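Local coordinates for ESX-5 secretion-associated protein EspG5 (Mycobacterium marinum, PDB 6VJ5), which acts as a cytoplasmic chaperone for its cognate PE/PPE proteins, keeping PE/PPE dimers from aggregating and enabling secretion of LipY and PE31/PPE18, at residues C[18-23]-C[59-64]; C[23-28]-C[36-41]; C[94-99]-C[222-227]; C[108-113]-C[133-138]; C[126-131]-C[137-142]. All coordinates share one frame; numbering follows the deposited sequence.

Contact 1: C[18-23]-C[59-64]; sequences WMLQAL and QGIVVG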
# COMPACT_ATOMS: atom_id res chain seq x y z
N TRP C 18 13.40 -0.39 -5.69
CA TRP C 18 12.28 -1.08 -5.06
C TRP C 18 12.24 -2.55 -5.46
O TRP C 18 11.88 -3.40 -4.64
CB TRP C 18 10.98 -0.38 -5.42
CG TRP C 18 9.74 -1.14 -5.10
CD1 TRP C 18 9.10 -1.20 -3.90
CD2 TRP C 18 8.98 -1.94 -6.00
NE1 TRP C 18 7.98 -1.99 -4.00
CE2 TRP C 18 7.89 -2.46 -5.28
CE3 TRP C 18 9.11 -2.27 -7.36
CZ2 TRP C 18 6.94 -3.29 -5.87
CZ3 TRP C 18 8.17 -3.09 -7.93
CH2 TRP C 18 7.09 -3.59 -7.19
N MET C 19 12.62 -2.88 -6.69
CA MET C 19 12.64 -4.28 -7.10
C MET C 19 13.70 -5.06 -6.33
O MET C 19 13.44 -6.18 -5.88
CB MET C 19 12.86 -4.37 -8.60
CG MET C 19 11.94 -3.44 -9.37
SD MET C 19 11.54 -3.99 -11.04
CE MET C 19 13.18 -4.10 -11.74
N LEU C 20 14.89 -4.49 -6.17
CA LEU C 20 15.91 -5.16 -5.36
C LEU C 20 15.38 -5.43 -3.96
O LEU C 20 15.59 -6.52 -3.41
CB LEU C 20 17.17 -4.31 -5.30
CG LEU C 20 17.72 -3.91 -6.68
CD1 LEU C 20 18.85 -2.91 -6.54
CD2 LEU C 20 18.17 -5.14 -7.44
N GLN C 21 14.68 -4.46 -3.38
CA GLN C 21 14.04 -4.70 -2.09
C GLN C 21 13.10 -5.89 -2.16
O GLN C 21 13.05 -6.71 -1.24
CB GLN C 21 13.27 -3.46 -1.65
CG GLN C 21 14.15 -2.29 -1.27
CD GLN C 21 13.33 -1.07 -0.94
OE1 GLN C 21 12.68 -0.49 -1.81
NE2 GLN C 21 13.35 -0.67 0.33
N ALA C 22 12.35 -6.00 -3.26
CA ALA C 22 11.42 -7.12 -3.42
C ALA C 22 12.18 -8.43 -3.59
O ALA C 22 11.89 -9.42 -2.90
CB ALA C 22 10.50 -6.87 -4.61
N LEU C 23 13.17 -8.46 -4.49
CA LEU C 23 13.94 -9.68 -4.71
C LEU C 23 14.60 -10.18 -3.43
O LEU C 23 14.87 -11.38 -3.31
CB LEU C 23 15.02 -9.45 -5.77
CG LEU C 23 14.52 -9.09 -7.16
CD1 LEU C 23 15.69 -8.80 -8.10
CD2 LEU C 23 13.65 -10.19 -7.74
N GLN C 59 23.45 -4.89 -16.43
CA GLN C 59 24.55 -4.41 -15.60
C GLN C 59 25.10 -5.49 -14.67
O GLN C 59 26.05 -5.22 -13.92
CB GLN C 59 24.10 -3.21 -14.76
CG GLN C 59 23.70 -2.00 -15.57
CD GLN C 59 24.78 -1.58 -16.55
OE1 GLN C 59 24.67 -1.83 -17.75
NE2 GLN C 59 25.83 -0.93 -16.04
N GLY C 60 24.53 -6.69 -14.69
CA GLY C 60 24.94 -7.75 -13.78
C GLY C 60 24.43 -7.61 -12.37
O GLY C 60 24.74 -8.47 -11.53
N ILE C 61 23.66 -6.56 -12.07
CA ILE C 61 23.14 -6.38 -10.72
C ILE C 61 22.26 -7.56 -10.33
O ILE C 61 22.30 -8.03 -9.18
CB ILE C 61 22.36 -5.05 -10.64
CG1 ILE C 61 23.25 -3.89 -11.05
CG2 ILE C 61 21.81 -4.84 -9.23
CD1 ILE C 61 22.51 -2.57 -11.18
N VAL C 62 21.46 -8.05 -11.27
CA VAL C 62 20.63 -9.23 -11.06
C VAL C 62 21.04 -10.26 -12.10
O VAL C 62 20.98 -10.00 -13.31
CB VAL C 62 19.13 -8.90 -11.18
CG1 VAL C 62 18.32 -10.18 -11.24
CG2 VAL C 62 18.69 -8.03 -10.01
N VAL C 63 21.47 -11.42 -11.63
CA VAL C 63 21.83 -12.54 -12.49
C VAL C 63 20.64 -13.51 -12.46
O VAL C 63 20.36 -14.13 -11.44
CB VAL C 63 23.12 -13.23 -12.04
CG1 VAL C 63 23.70 -14.06 -13.17
CG2 VAL C 63 24.12 -12.18 -11.55
N GLY C 64 19.94 -13.61 -13.58
CA GLY C 64 18.71 -14.38 -13.64
C GLY C 64 17.66 -13.82 -12.70
O GLY C 64 17.00 -12.82 -13.02
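Leu20 and Leu23 lie one turn apart on helix 14-23 and pack on the start of a short antiparallel hairpin, strands 62-63 and 66-67. Their partners are Ile61 and Val62, and all the contacts are between methyl groups. Leu23 CD1 meets Val62 CG2 tip to tip at 3.6 Å. Leu20 CD2 lies 3.9 Å from the same Val62 CG2, but here the two side chains run past each other in opposite directions. The other branch of Val62, CG1, is anti to the backbone N (chi1 169°). This turns CG2 to the helix, where both leucines touch it. Leu20 CD2 also meets Ile61 CG2 at 4.1 Å, and these two side chains cross at about a right angle. Behind Ile61, Gly60 ends helix 51-58 in a Schellman motif and turns the chain toward the hairpin. Val67 of the second hairpin strand touches Leu20, Leu23 and Val62. Met56 of helix 51-58 touches Leu20, and Met53 touches Leu23. Helix 14-23, helix 51-58 and the hairpin thus meet at this largely buried patch. It is plain apolar packing of a helix against a beta hairpin.

Contact 2: C[23-28]-C[36-41]; sequences LLDIRH and RPYVST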
# COMPACT_ATOMS: atom_id res chain seq x y z
N LEU C 23 13.17 -8.46 -4.49
CA LEU C 23 13.94 -9.68 -4.71
C LEU C 23 14.60 -10.18 -3.43
O LEU C 23 14.87 -11.38 -3.31
CB LEU C 23 15.02 -9.45 -5.77
CG LEU C 23 14.52 -9.09 -7.16
CD1 LEU C 23 15.69 -8.80 -8.10
CD2 LEU C 23 13.65 -10.19 -7.74
N LEU C 24 14.86 -9.29 -2.47
CA LEU C 24 15.57 -9.63 -1.25
C LEU C 24 14.70 -9.48 -0.01
O LEU C 24 15.24 -9.48 1.11
CB LEU C 24 16.83 -8.77 -1.13
CG LEU C 24 17.76 -8.79 -2.34
CD1 LEU C 24 18.52 -7.47 -2.44
CD2 LEU C 24 18.73 -9.96 -2.27
N ASP C 25 13.38 -9.33 -0.18
CA ASP C 25 12.43 -9.24 0.93
C ASP C 25 12.87 -8.19 1.95
O ASP C 25 12.97 -8.45 3.14
CB ASP C 25 12.23 -10.60 1.59
CG ASP C 25 11.15 -10.57 2.66
OD1 ASP C 25 10.02 -10.12 2.37
OD2 ASP C 25 11.44 -11.00 3.80
N ILE C 26 13.12 -6.98 1.45
CA ILE C 26 13.44 -5.83 2.29
C ILE C 26 12.23 -4.91 2.30
O ILE C 26 11.84 -4.37 1.25
CB ILE C 26 14.70 -5.10 1.80
CG1 ILE C 26 15.90 -6.05 1.86
CG2 ILE C 26 14.96 -3.86 2.63
CD1 ILE C 26 16.98 -5.76 0.83
N ARG C 27 11.61 -4.76 3.47
CA ARG C 27 10.39 -3.97 3.57
C ARG C 27 10.68 -2.48 3.41
O ARG C 27 10.17 -1.82 2.50
CB ARG C 27 9.69 -4.25 4.90
CG ARG C 27 8.39 -3.49 5.10
CD ARG C 27 7.76 -3.81 6.45
NE ARG C 27 7.34 -5.21 6.54
CZ ARG C 27 6.82 -5.77 7.63
NH1 ARG C 27 6.66 -5.05 8.73
NH2 ARG C 27 6.46 -7.05 7.61
N HIS C 28 11.49 -1.93 4.31
CA HIS C 28 11.82 -0.52 4.28
C HIS C 28 13.32 -0.34 4.46
O HIS C 28 14.00 -1.13 5.13
CB HIS C 28 11.05 0.27 5.37
CG HIS C 28 11.32 -0.16 6.78
ND1 HIS C 28 10.67 -1.22 7.38
CD2 HIS C 28 12.14 0.35 7.73
CE1 HIS C 28 11.09 -1.35 8.62
NE2 HIS C 28 11.99 -0.41 8.86
N ARG C 36 9.59 3.44 -2.64
CA ARG C 36 8.31 2.77 -2.43
C ARG C 36 8.51 1.66 -1.41
O ARG C 36 9.51 0.93 -1.49
CB ARG C 36 7.76 2.20 -3.73
CG ARG C 36 6.33 2.65 -4.04
CD ARG C 36 5.73 1.84 -5.17
NE ARG C 36 6.58 1.81 -6.36
CZ ARG C 36 6.48 0.92 -7.34
NH1 ARG C 36 7.30 0.96 -8.37
NH2 ARG C 36 5.55 -0.03 -7.28
N PRO C 37 7.64 1.53 -0.41
CA PRO C 37 7.73 0.37 0.47
C PRO C 37 7.41 -0.90 -0.30
O PRO C 37 6.64 -0.89 -1.26
CB PRO C 37 6.69 0.65 1.56
CG PRO C 37 5.71 1.57 0.91
CD PRO C 37 6.47 2.38 -0.11
N TYR C 38 8.04 -1.99 0.11
CA TYR C 38 7.77 -3.30 -0.48
C TYR C 38 6.91 -4.10 0.49
O TYR C 38 7.20 -4.15 1.69
CB TYR C 38 9.06 -4.07 -0.79
CG TYR C 38 8.80 -5.54 -1.07
CD1 TYR C 38 8.12 -5.94 -2.21
CD2 TYR C 38 9.21 -6.52 -0.18
CE1 TYR C 38 7.87 -7.27 -2.47
CE2 TYR C 38 8.97 -7.86 -0.43
CZ TYR C 38 8.29 -8.23 -1.57
OH TYR C 38 8.05 -9.55 -1.83
N VAL C 39 5.87 -4.74 -0.04
CA VAL C 39 4.93 -5.52 0.75
C VAL C 39 4.91 -6.94 0.20
O VAL C 39 4.55 -7.15 -0.97
CB VAL C 39 3.53 -4.90 0.74
CG1 VAL C 39 2.53 -5.83 1.41
CG2 VAL C 39 3.56 -3.54 1.44
N SER C 40 5.30 -7.90 1.04
CA SER C 40 5.30 -9.29 0.64
C SER C 40 3.89 -9.73 0.25
O SER C 40 2.90 -9.36 0.89
CB SER C 40 5.83 -10.16 1.77
OG SER C 40 5.25 -9.81 3.02
N THR C 41 3.81 -10.51 -0.82
CA THR C 41 2.53 -11.01 -1.32
C THR C 41 2.72 -12.48 -1.67
O THR C 41 3.68 -13.13 -1.23
CB THR C 41 2.04 -10.17 -2.51
OG1 THR C 41 3.05 -10.14 -3.53
CG2 THR C 41 1.72 -8.75 -2.07
O HOH W 1 9.11 -11.12 0.13
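Asp25 and Tyr38 both turn CG opposite to the backbone N (chi1 -175° and 166°), which brings the Asp25 carboxylate to the edge of the Tyr38 ring. Asp25 has positive phi. It is the C-prime residue of the Schellman motif that ends helix 14-23, with Ile26 N bonded back to Gln21 O and Asp25 N to Ala22 O. The carboxylate and ring planes are nearly perpendicular, and Asp25 OD1 lies 3.7 Å from Tyr38 CE2, near the ring plane. One water joins the polar ends. It donates to Asp25 OD1 at 2.6 Å and is 2.7 Å from Tyr38 OH, which also bonds Asn44. Asn44 and the water together fix the phenol end. The Tyr38 side chain also touches Trp18 and Ala22 of helix 14-23. Ile26 O comes within 3.5 Å of Tyr38 CB, and Arg27 CG lies 3.7 Å from Tyr38 O. Beyond Tyr38, Ser40 O bonds a basic side chain of another protein chain, so segment 36-41 is part of an interface. A single direct bond joins the two segments: Tyr38 N donates to a lone pair of Arg27 O, at 3.2 Å and almost straight (177°).

Contact 3: C[94-99]-C[222-227]; sequences LLYGVV and EVAVYA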
# COMPACT_ATOMS: atom_id res chain seq x y z
N LEU C 94 17.15 24.71 2.05
CA LEU C 94 16.85 23.30 2.25
C LEU C 94 15.36 23.15 2.54
O LEU C 94 14.86 23.73 3.52
CB LEU C 94 17.69 22.73 3.38
CG LEU C 94 17.46 21.26 3.75
CD1 LEU C 94 17.62 20.37 2.53
CD2 LEU C 94 18.41 20.85 4.86
N LEU C 95 14.66 22.39 1.71
CA LEU C 95 13.21 22.26 1.79
C LEU C 95 12.76 21.01 2.53
O LEU C 95 11.56 20.78 2.65
CB LEU C 95 12.61 22.26 0.38
CG LEU C 95 12.87 23.50 -0.46
CD1 LEU C 95 12.23 23.30 -1.83
CD2 LEU C 95 12.34 24.73 0.23
N TYR C 96 13.70 20.20 3.02
CA TYR C 96 13.38 19.01 3.79
C TYR C 96 12.35 18.13 3.08
O TYR C 96 11.43 17.60 3.69
CB TYR C 96 12.92 19.39 5.19
CG TYR C 96 13.97 20.18 5.94
CD1 TYR C 96 15.05 19.53 6.51
CD2 TYR C 96 13.90 21.56 6.04
CE1 TYR C 96 16.03 20.23 7.18
CE2 TYR C 96 14.87 22.27 6.71
CZ TYR C 96 15.94 21.60 7.28
OH TYR C 96 16.92 22.30 7.95
N GLY C 97 12.54 17.97 1.77
CA GLY C 97 11.75 17.04 1.00
C GLY C 97 10.51 17.61 0.35
O GLY C 97 9.92 16.94 -0.51
N VAL C 98 10.11 18.83 0.71
CA VAL C 98 8.85 19.40 0.24
C VAL C 98 9.03 19.86 -1.20
O VAL C 98 9.79 20.80 -1.48
CB VAL C 98 8.39 20.56 1.13
CG1 VAL C 98 7.05 21.09 0.63
CG2 VAL C 98 8.32 20.12 2.58
N VAL C 99 8.31 19.23 -2.12
CA VAL C 99 8.16 19.70 -3.49
C VAL C 99 6.85 20.47 -3.54
O VAL C 99 5.79 19.92 -3.24
CB VAL C 99 8.16 18.54 -4.49
CG1 VAL C 99 8.20 19.05 -5.91
CG2 VAL C 99 9.34 17.61 -4.22
N GLU C 222 22.62 24.49 2.20
CA GLU C 222 22.50 24.04 3.58
C GLU C 222 22.73 22.54 3.67
O GLU C 222 22.58 21.81 2.69
CB GLU C 222 21.13 24.35 4.19
CG GLU C 222 20.46 25.63 3.74
CD GLU C 222 19.23 25.95 4.58
OE1 GLU C 222 19.37 26.08 5.81
OE2 GLU C 222 18.12 26.07 4.01
N VAL C 223 23.07 22.09 4.87
CA VAL C 223 23.16 20.67 5.18
C VAL C 223 22.57 20.43 6.56
O VAL C 223 22.81 21.20 7.49
CB VAL C 223 24.62 20.16 5.13
CG1 VAL C 223 24.69 18.67 5.41
CG2 VAL C 223 25.22 20.47 3.78
N ALA C 224 21.79 19.36 6.68
CA ALA C 224 21.29 18.87 7.96
C ALA C 224 21.85 17.47 8.17
O ALA C 224 21.80 16.64 7.26
CB ALA C 224 19.77 18.86 8.00
N VAL C 225 22.41 17.22 9.35
CA VAL C 225 23.07 15.95 9.64
C VAL C 225 22.54 15.43 10.97
O VAL C 225 22.54 16.16 11.97
CB VAL C 225 24.60 16.10 9.69
CG1 VAL C 225 25.25 14.74 9.89
CG2 VAL C 225 25.11 16.77 8.43
N TYR C 226 22.10 14.17 10.98
CA TYR C 226 21.59 13.54 12.19
C TYR C 226 21.75 12.03 12.05
O TYR C 226 22.14 11.52 10.99
CB TYR C 226 20.13 13.92 12.44
CG TYR C 226 19.22 13.60 11.28
CD1 TYR C 226 19.15 14.43 10.17
CD2 TYR C 226 18.42 12.46 11.30
CE1 TYR C 226 18.32 14.15 9.11
CE2 TYR C 226 17.58 12.17 10.24
CZ TYR C 226 17.54 13.01 9.15
OH TYR C 226 16.71 12.73 8.09
N ALA C 227 21.46 11.31 13.13
CA ALA C 227 21.71 9.88 13.18
C ALA C 227 20.57 9.15 13.86
O ALA C 227 19.76 9.75 14.58
CB ALA C 227 23.03 9.57 13.91
O HOH W 2 15.91 25.68 5.51
O HOH W 3 20.20 22.98 7.67
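Leu94 N donates to Glu222 OE2 in a short, straight bond, 2.6 Å long with 175° at the hydrogen. It meets OE2 on the anti side, 29° out of the carboxylate plane. The bond also brings Leu94 CB to 3.4 Å from Glu222 OE2. A water lies between the two residues, 2.7 Å from Glu222 OE2 and 3.0 Å from Leu94 O. A main-chain amide and a water may thus share one carboxylate oxygen. The other oxygen, OE1, forms a salt bridge with Lys245, which probably helps to keep the buried glutamate charged.

The apolar part is centred on Ala224. Leu94 turns CG opposite to its backbone N (chi1 178°), and its CD2 reaches Ala224 CB at 4.0 Å. Tyr96 brings CE1 to within 4.1 Å of Ala224 CB, so the methyl sits at the ring edge. Leu94 CG lies over the centre of the same ring, 3.8 Å above its plane. A second water weakly links Tyr96 OH and Val223 O.

A type I' turn from Leu95 to Val98 sets the place of Tyr96. Tyr96 and Gly97 are its two central residues, both with positive phi. Gly97 is held further by Glu115 and Arg34. Tyr96 O bonds a basic side chain of another protein chain, so the turn also reaches an interface.

Strand 221-231 runs antiparallel between strands 83-91 and 234-247 in the large sheet. The loop after strand 83-91 folds over Glu222 and Ala224. Val223 points away from it, and its side chain touches Val154 and Leu158 of helix 147-159.

Contact 4: C[108-113]-C[133-138]; sequences SRDIPD and VGNDIT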
# COMPACT_ATOMS: atom_id res chain seq x y z
N SER C 108 3.87 11.10 -3.27
CA SER C 108 4.90 11.19 -4.30
C SER C 108 6.25 10.78 -3.73
O SER C 108 6.61 11.13 -2.61
CB SER C 108 4.97 12.63 -4.83
OG SER C 108 5.94 12.73 -5.86
N ARG C 109 6.99 10.00 -4.50
CA ARG C 109 8.34 9.63 -4.11
C ARG C 109 9.38 10.62 -4.64
O ARG C 109 10.58 10.42 -4.40
CB ARG C 109 8.65 8.21 -4.59
CG ARG C 109 7.60 7.17 -4.17
CD ARG C 109 7.74 6.76 -2.71
NE ARG C 109 7.07 7.66 -1.77
CZ ARG C 109 7.17 7.57 -0.45
NH1 ARG C 109 7.93 6.62 0.09
NH2 ARG C 109 6.53 8.42 0.34
N ASP C 110 8.96 11.67 -5.33
CA ASP C 110 9.90 12.68 -5.80
C ASP C 110 10.54 13.40 -4.61
O ASP C 110 9.98 13.45 -3.51
CB ASP C 110 9.22 13.72 -6.69
CG ASP C 110 8.77 13.16 -8.02
OD1 ASP C 110 9.35 12.16 -8.50
OD2 ASP C 110 7.83 13.75 -8.60
N ILE C 111 11.70 13.97 -4.86
CA ILE C 111 12.35 14.88 -3.92
C ILE C 111 12.61 16.18 -4.66
O ILE C 111 12.62 16.22 -5.91
CB ILE C 111 13.64 14.28 -3.33
CG1 ILE C 111 14.63 13.89 -4.42
CG2 ILE C 111 13.32 13.07 -2.46
CD1 ILE C 111 15.96 13.38 -3.88
N PRO C 112 12.84 17.28 -3.94
CA PRO C 112 13.07 18.57 -4.61
C PRO C 112 14.32 18.52 -5.48
O PRO C 112 15.33 17.93 -5.12
CB PRO C 112 13.23 19.55 -3.45
CG PRO C 112 12.53 18.90 -2.29
CD PRO C 112 12.78 17.42 -2.47
N ASP C 113 14.23 19.17 -6.65
CA ASP C 113 15.34 19.14 -7.59
C ASP C 113 16.62 19.74 -7.02
O ASP C 113 17.71 19.47 -7.54
CB ASP C 113 14.97 19.88 -8.88
CG ASP C 113 14.18 19.02 -9.85
OD1 ASP C 113 14.27 17.78 -9.77
OD2 ASP C 113 13.47 19.59 -10.71
N VAL C 133 19.81 11.33 -5.70
CA VAL C 133 19.76 12.59 -6.43
C VAL C 133 18.71 12.45 -7.52
O VAL C 133 18.76 11.50 -8.31
CB VAL C 133 21.12 12.97 -7.05
CG1 VAL C 133 20.97 14.25 -7.88
CG2 VAL C 133 22.18 13.14 -5.98
N GLY C 134 17.77 13.38 -7.58
CA GLY C 134 16.69 13.24 -8.52
C GLY C 134 15.95 11.94 -8.23
O GLY C 134 15.45 11.71 -7.12
N ASN C 135 15.89 11.05 -9.21
CA ASN C 135 15.23 9.77 -9.05
C ASN C 135 16.21 8.61 -9.13
O ASN C 135 15.81 7.48 -9.41
CB ASN C 135 14.11 9.65 -10.08
CG ASN C 135 12.94 10.57 -9.75
OD1 ASN C 135 12.67 10.85 -8.58
ND2 ASN C 135 12.26 11.05 -10.78
N ASP C 136 17.49 8.87 -8.86
CA ASP C 136 18.54 7.88 -8.91
C ASP C 136 19.13 7.70 -7.52
O ASP C 136 19.30 8.67 -6.78
CB ASP C 136 19.62 8.29 -9.91
CG ASP C 136 19.11 8.27 -11.33
OD1 ASP C 136 18.64 7.20 -11.77
OD2 ASP C 136 19.14 9.33 -11.99
N ILE C 137 19.43 6.45 -7.18
CA ILE C 137 20.07 6.09 -5.93
C ILE C 137 21.35 5.33 -6.27
O ILE C 137 21.36 4.50 -7.18
CB ILE C 137 19.13 5.23 -5.05
CG1 ILE C 137 17.88 6.03 -4.66
CG2 ILE C 137 19.87 4.78 -3.79
CD1 ILE C 137 16.68 5.17 -4.29
N THR C 138 22.42 5.66 -5.55
CA THR C 138 23.73 5.04 -5.74
C THR C 138 24.11 4.35 -4.44
O THR C 138 24.14 4.99 -3.39
CB THR C 138 24.78 6.08 -6.12
OG1 THR C 138 24.56 6.53 -7.47
CG2 THR C 138 26.19 5.50 -6.01
O HOH W 4 12.59 13.17 -7.68
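Gly134 and Asn135 are the central residues of a type II' turn from Val133 to Asp136, and they face Asp110 and Ile111, with the CA atoms of Asp110 and Asn135 6.9 Å apart. Gly134 has the positive phi (59°) such a turn needs at its second position. Its carbonyl points at the side chain of Ile111: CG1 lies 3.6 Å from Gly134 O, and CD1 is about as near. Ile111 CG1 sits between the backbone N and the carbonyl carbon (chi1 57°), which sends this branch toward the turn.

The turn closes the beta hairpin of strands 126-133 and 136-141. Val133 and Asp136 bond each other in both directions, N to O. The segment 108-113 lies across this end of the hairpin, in the loop that leads to strand 115-123.

Asp110 and Asn135 approach with carboxylate and amide planes 27° apart. Asp110 OD1 and Asn135 OD1, both acceptors, are 3.6 Å apart. A water bridges the segments: it accepts from Ile111 N at 3.1 Å and lies 2.5 Å from Asn135 OD1, a doubtfully short distance. Arg132 adds a second bridge, with NE bonded to Gly134 O, and NH2 to Arg109 O and weakly to Asn135 OD1. Its charge probably eases the crowding of oxygens here. Asp110 is positioned by an ST turn, in which its N donates to Ser108 OG at 3.2 Å. Ser108 OG also bonds Gln104, and Asp110 OD2 has a weak bond to the same residue.

Contact 5: C[126-131]-C[137-142]; sequences HWVSAV and ITVDDV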
# COMPACT_ATOMS: atom_id res chain seq x y z
N HIS C 126 30.47 -3.21 8.64
CA HIS C 126 30.20 -2.98 7.22
C HIS C 126 29.50 -1.63 7.08
O HIS C 126 28.35 -1.47 7.51
CB HIS C 126 29.36 -4.12 6.66
CG HIS C 126 29.33 -4.18 5.17
ND1 HIS C 126 28.68 -5.17 4.47
CD2 HIS C 126 29.88 -3.36 4.24
CE1 HIS C 126 28.82 -4.96 3.18
NE2 HIS C 126 29.54 -3.87 3.01
N TRP C 127 30.19 -0.66 6.48
CA TRP C 127 29.65 0.67 6.25
C TRP C 127 29.25 0.80 4.78
O TRP C 127 30.08 0.60 3.89
CB TRP C 127 30.67 1.76 6.61
CG TRP C 127 30.65 2.16 8.06
CD1 TRP C 127 31.46 1.67 9.05
CD2 TRP C 127 29.80 3.13 8.67
NE1 TRP C 127 31.15 2.28 10.24
CE2 TRP C 127 30.14 3.18 10.04
CE3 TRP C 127 28.78 3.96 8.20
CZ2 TRP C 127 29.49 4.03 10.94
CZ3 TRP C 127 28.14 4.80 9.10
CH2 TRP C 127 28.50 4.83 10.45
N VAL C 128 27.99 1.15 4.54
CA VAL C 128 27.44 1.26 3.19
C VAL C 128 26.88 2.66 2.99
O VAL C 128 26.41 3.30 3.93
CB VAL C 128 26.36 0.19 2.95
CG1 VAL C 128 25.63 0.43 1.64
CG2 VAL C 128 26.98 -1.21 2.97
N SER C 129 26.95 3.14 1.75
CA SER C 129 26.50 4.47 1.38
C SER C 129 25.31 4.37 0.43
O SER C 129 25.36 3.61 -0.54
CB SER C 129 27.62 5.27 0.72
OG SER C 129 27.59 5.13 -0.70
N ALA C 130 24.26 5.13 0.72
CA ALA C 130 23.12 5.27 -0.18
C ALA C 130 22.88 6.76 -0.40
O ALA C 130 22.62 7.49 0.56
CB ALA C 130 21.87 4.59 0.39
N VAL C 131 22.99 7.20 -1.65
CA VAL C 131 22.89 8.62 -2.00
C VAL C 131 21.84 8.76 -3.09
O VAL C 131 21.96 8.14 -4.15
CB VAL C 131 24.24 9.19 -2.48
CG1 VAL C 131 24.08 10.63 -2.97
CG2 VAL C 131 25.28 9.09 -1.37
N ILE C 137 19.43 6.45 -7.18
CA ILE C 137 20.07 6.09 -5.93
C ILE C 137 21.35 5.33 -6.27
O ILE C 137 21.36 4.50 -7.18
CB ILE C 137 19.13 5.23 -5.05
CG1 ILE C 137 17.88 6.03 -4.66
CG2 ILE C 137 19.87 4.78 -3.79
CD1 ILE C 137 16.68 5.17 -4.29
N THR C 138 22.42 5.66 -5.55
CA THR C 138 23.73 5.04 -5.74
C THR C 138 24.11 4.35 -4.44
O THR C 138 24.14 4.99 -3.39
CB THR C 138 24.78 6.08 -6.12
OG1 THR C 138 24.56 6.53 -7.47
CG2 THR C 138 26.19 5.50 -6.01
N VAL C 139 24.41 3.06 -4.52
CA VAL C 139 24.77 2.25 -3.36
C VAL C 139 26.22 1.81 -3.52
O VAL C 139 26.66 1.46 -4.62
CB VAL C 139 23.84 1.04 -3.20
CG1 VAL C 139 24.20 0.24 -1.96
CG2 VAL C 139 22.38 1.49 -3.15
N ASP C 140 26.96 1.81 -2.41
CA ASP C 140 28.37 1.48 -2.43
C ASP C 140 28.87 1.39 -0.99
O ASP C 140 28.20 1.85 -0.06
CB ASP C 140 29.18 2.52 -3.22
CG ASP C 140 30.62 2.09 -3.46
OD1 ASP C 140 31.17 1.35 -2.61
OD2 ASP C 140 31.21 2.48 -4.48
N ASP C 141 30.04 0.80 -0.83
CA ASP C 141 30.72 0.77 0.46
C ASP C 141 31.34 2.13 0.73
O ASP C 141 31.71 2.87 -0.19
CB ASP C 141 31.79 -0.32 0.49
CG ASP C 141 31.21 -1.72 0.56
OD1 ASP C 141 30.53 -2.05 1.56
OD2 ASP C 141 31.43 -2.50 -0.39
N VAL C 142 31.46 2.47 2.01
CA VAL C 142 31.97 3.76 2.44
C VAL C 142 32.93 3.55 3.60
O VAL C 142 32.65 2.79 4.53
CB VAL C 142 30.82 4.71 2.84
CG1 VAL C 142 30.12 4.20 4.09
CG2 VAL C 142 31.35 6.12 3.07
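Ser129 and Asp140 form an antiparallel hydrogen-bonded pair, with Ser129 N to Asp140 O at 2.6 Å and Asp140 N to Ser129 O at 3.0 Å. Val131 and Thr138 bond each other in the same two-way manner. Past the strand end, Val142 N reaches Trp127 O at 3.0 Å. At the non-hydrogen-bonded pair Ala130-Val139, Val139 CA makes a CA-H...O contact with Ser129 O at 3.2 Å.

These bonds build the hairpin of strands 126-133 and 136-141. It lies in the large antiparallel sheet between strands 115-123 and 10-13.

One polar side-chain pair crosses. His126 NE2 donates to the syn lone pair of Asp141 OD1. The distance, 2.5 Å, is very short and its exact value doubtful. The oxygen lies in the ring plane, but the bond is bent (137°). Arg74 of helix 69-79 forms a salt bridge with the other oxygen, OD2, and so helps to hold the carboxylate.

Among apolar groups, Val128 CG1 meets Val139 CG1 at 3.9 Å. Val128 also touches helix 69-79, and Val139 touches Phe17 of helix 14-23. Val142 has CG1 between its backbone N and carbonyl carbon (chi1 67°), and CG1 packs on Trp127 CB at 3.6 Å.

How the contacts relate
Contacts 1 and 2 close before contact 3 opens; contact 2 nests within contact 1, and contacts 4 and 5 within contact 3. Contacts 1 and 2 share Leu23 of helix 14-23, with centres about 12 Å apart; those of contacts 1 and 3 are about 29 Å apart. Contacts 3, 4 and 5 reach the ten-stranded sheet. Contacts 4 and 5 share Ile137 and Thr138 of strand 136-141; contact 4 takes the hairpin turn, contact 5 the paired strands. Contacts 3 and 4 touch at Pro112. The Arg36 backbone packs on the Arg109 side chain, joining contacts 2 and 4. Contacts 2, 3 and 4 reach another protein chain, consistent with client binding; contacts 1 and 5 are internal.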